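Carbon monoxide dehydrogenase (Thermococcus sp. AM4, PDB 6T7J) catalyses the reversible oxidation of carbon monoxide to carbon dioxide, passing the electrons through iron–sulfur clusters in a homodimer, here with nickel-free active-site clusters. Local coordinates at the interface of chains A and B. Residues are numbered along the deposited sequence; one frame, centred on the assembly and turned at random. Chains: chain A/B, Carbon monoxide dehydrogenase.

The interface of chains A and B. Residues chain A 58-60, 206; chain B 322, 453-454, 556.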
ATOM      1  N   CYS A  58       7.404  -7.242   8.950  1.00 46.88           N
ATOM      2  CA  CYS A  58       6.834  -8.381   9.611  1.00 46.91           C
ATOM      3  C   CYS A  58       7.124  -8.330  11.084  1.00 47.52           C
ATOM      4  O   CYS A  58       7.910  -7.543  11.519  1.00 47.24           O
ATOM      5  CB  CYS A  58       7.271  -9.685   8.963  1.00 44.17           C
ATOM      6  SG  CYS A  58       8.779 -10.430   9.521  1.00 67.59           S
ATOM      7  N   ALA A  59       6.454  -9.168  11.850  1.00 51.81           N
ATOM      8  CA  ALA A  59       6.621  -9.200  13.281  1.00 45.88           C
ATOM      9  C   ALA A  59       7.905  -9.819  13.771  1.00 46.77           C
ATOM     10  O   ALA A  59       8.160  -9.794  14.939  1.00 51.19           O
ATOM     11  CB  ALA A  59       5.427  -9.823  13.948  1.00 42.98           C
ATOM     12  N   MET A  60       8.676 -10.437  12.900  1.00 44.69           N
ATOM     13  CA  MET A  60       9.993 -10.900  13.308  1.00 47.20           C
ATOM     14  C   MET A  60      11.006  -9.768  13.385  1.00 43.99           C
ATOM     15  O   MET A  60      12.100  -9.969  13.922  1.00 45.07           O
ATOM     16  CB  MET A  60      10.495 -11.974  12.346  1.00 44.19           C
ATOM     17  CG  MET A  60       9.493 -13.076  12.058  1.00 42.51           C
ATOM     18  SD  MET A  60      10.270 -14.505  11.286  1.00 44.93           S
ATOM     19  CE  MET A  60      10.727 -13.836   9.688  1.00 38.66           C
ATOM     20  N   ILE A 206       6.509  -9.800   3.322  1.00 41.91           N
ATOM     21  CA  ILE A 206       7.621 -10.687   3.639  1.00 43.09           C
ATOM     22  C   ILE A 206       7.548 -11.931   2.766  1.00 38.63           C
ATOM     23  O   ILE A 206       6.480 -12.531   2.587  1.00 42.05           O
ATOM     24  CB  ILE A 206       7.636 -11.054   5.131  1.00 46.87           C
ATOM     25  CG1 ILE A 206       8.762 -12.057   5.380  1.00 43.31           C
ATOM     26  CG2 ILE A 206       6.295 -11.637   5.574  1.00 43.76           C
ATOM     27  CD1 ILE A 206       9.155 -12.213   6.803  1.00 55.23           C
TER
ATOM     28  N   PHE B 322       6.306 -22.682   8.577  1.00 43.74           N
ATOM     29  CA  PHE B 322       7.107 -21.530   8.180  1.00 45.97           C
ATOM     30  C   PHE B 322       8.572 -21.679   8.575  1.00 49.93           C
ATOM     31  O   PHE B 322       9.433 -21.905   7.717  1.00 50.36           O
ATOM     32  CB  PHE B 322       6.508 -20.263   8.797  1.00 47.29           C
ATOM     33  CG  PHE B 322       7.252 -19.006   8.458  1.00 51.21           C
ATOM     34  CD1 PHE B 322       7.468 -18.645   7.140  1.00 48.96           C
ATOM     35  CD2 PHE B 322       7.724 -18.178   9.462  1.00 46.24           C
ATOM     36  CE1 PHE B 322       8.153 -17.485   6.828  1.00 43.00           C
ATOM     37  CE2 PHE B 322       8.404 -17.017   9.158  1.00 45.61           C
ATOM     38  CZ  PHE B 322       8.622 -16.672   7.839  1.00 45.91           C
ATOM     39  N   ASN B 453       6.820 -17.533  14.557  1.00 50.76           N
ATOM     40  CA  ASN B 453       7.669 -16.404  14.907  1.00 45.98           C
ATOM     41  C   ASN B 453       8.736 -16.881  15.883  1.00 48.73           C
ATOM     42  O   ASN B 453       8.404 -17.339  16.983  1.00 48.94           O
ATOM     43  CB  ASN B 453       6.834 -15.274  15.516  1.00 48.28           C
ATOM     44  CG  ASN B 453       7.584 -13.955  15.584  1.00 46.82           C
ATOM     45  OD1 ASN B 453       8.777 -13.915  15.887  1.00 44.09           O
ATOM     46  ND2 ASN B 453       6.878 -12.862  15.313  1.00 46.65           N
ATOM     47  N   PRO B 454      10.022 -16.794  15.525  1.00 44.72           N
ATOM     48  CA  PRO B 454      11.075 -17.293  16.424  1.00 48.30           C
ATOM     49  C   PRO B 454      11.194 -16.522  17.731  1.00 52.85           C
ATOM     50  O   PRO B 454      12.007 -16.906  18.581  1.00 52.69           O
ATOM     51  CB  PRO B 454      12.352 -17.154  15.580  1.00 47.96           C
ATOM     52  CG  PRO B 454      12.033 -16.095  14.578  1.00 44.48           C
ATOM     53  CD  PRO B 454      10.569 -16.220  14.285  1.00 45.95           C
ATOM     54  N   MET B 556       3.290 -13.644  12.481  1.00 44.99           N
ATOM     55  CA  MET B 556       4.352 -12.718  12.091  1.00 45.98           C
ATOM     56  C   MET B 556       4.039 -11.888  10.854  1.00 47.43           C
ATOM     57  O   MET B 556       4.625 -10.810  10.704  1.00 50.80           O
ATOM     58  CB  MET B 556       5.671 -13.468  11.855  1.00 44.54           C
ATOM     59  CG  MET B 556       5.675 -14.389  10.638  1.00 52.37           C
ATOM     60  SD  MET B 556       6.131 -13.591   9.080  1.00 57.26           S
ATOM     61  CE  MET B 556       5.560 -14.814   7.899  1.00 49.18           C
TER
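A:Met60 reaches across the dimer interface toward B:Phe322, the two side chains coming from opposite directions. Its sulfur SD lies in the plane of the phenyl ring at the edge, 3.8 Å from CE2. A bend at chi3 (-68°) turns the methyl CE toward CE2 and CZ; the long, unbranched thioether can span the interface to pack against this edge. B:Pro454 crosses the methionine at about a right angle, its CD 3.5 Å from SD, a rigid apolar flank. B:Met556 crosses it obliquely, CB lying 3.8 Å from A:Met60 CG. Within chain B, the methyl CE of B:Met556 sits over one face of the B:Phe322 ring, 3.6 Å above its plane and toward the rim. Bent at chi2 (87°), B:Met556 also places SD 4.0 Å from A:Ile206 CG2, whose branched side chain offers CD1 to the same sulfur. Replacing A:Met60 with alanine would probably leave the ring edge, B:Pro454 and B:Met556 CB without their packing partner and open a gap between the subunits. Beside this apolar packing, A:Ala59 N donates a nearly straight hydrogen bond to B:Met556 O, 2.7 Å long and directed at a carbonyl lone pair; the small methyl, itself 3.6 Å from B:Met556 CA, probably allows this close approach. Sliding past A:Met60, B:Asn453 gives its amide ND2 to A:Ala59 O in a weak hydrogen bond. The patch joins the Fe4S4-binding cysteine loop to the partner's active-site cluster pocket, and so probably helps hold electron-transfer and catalytic regions in register.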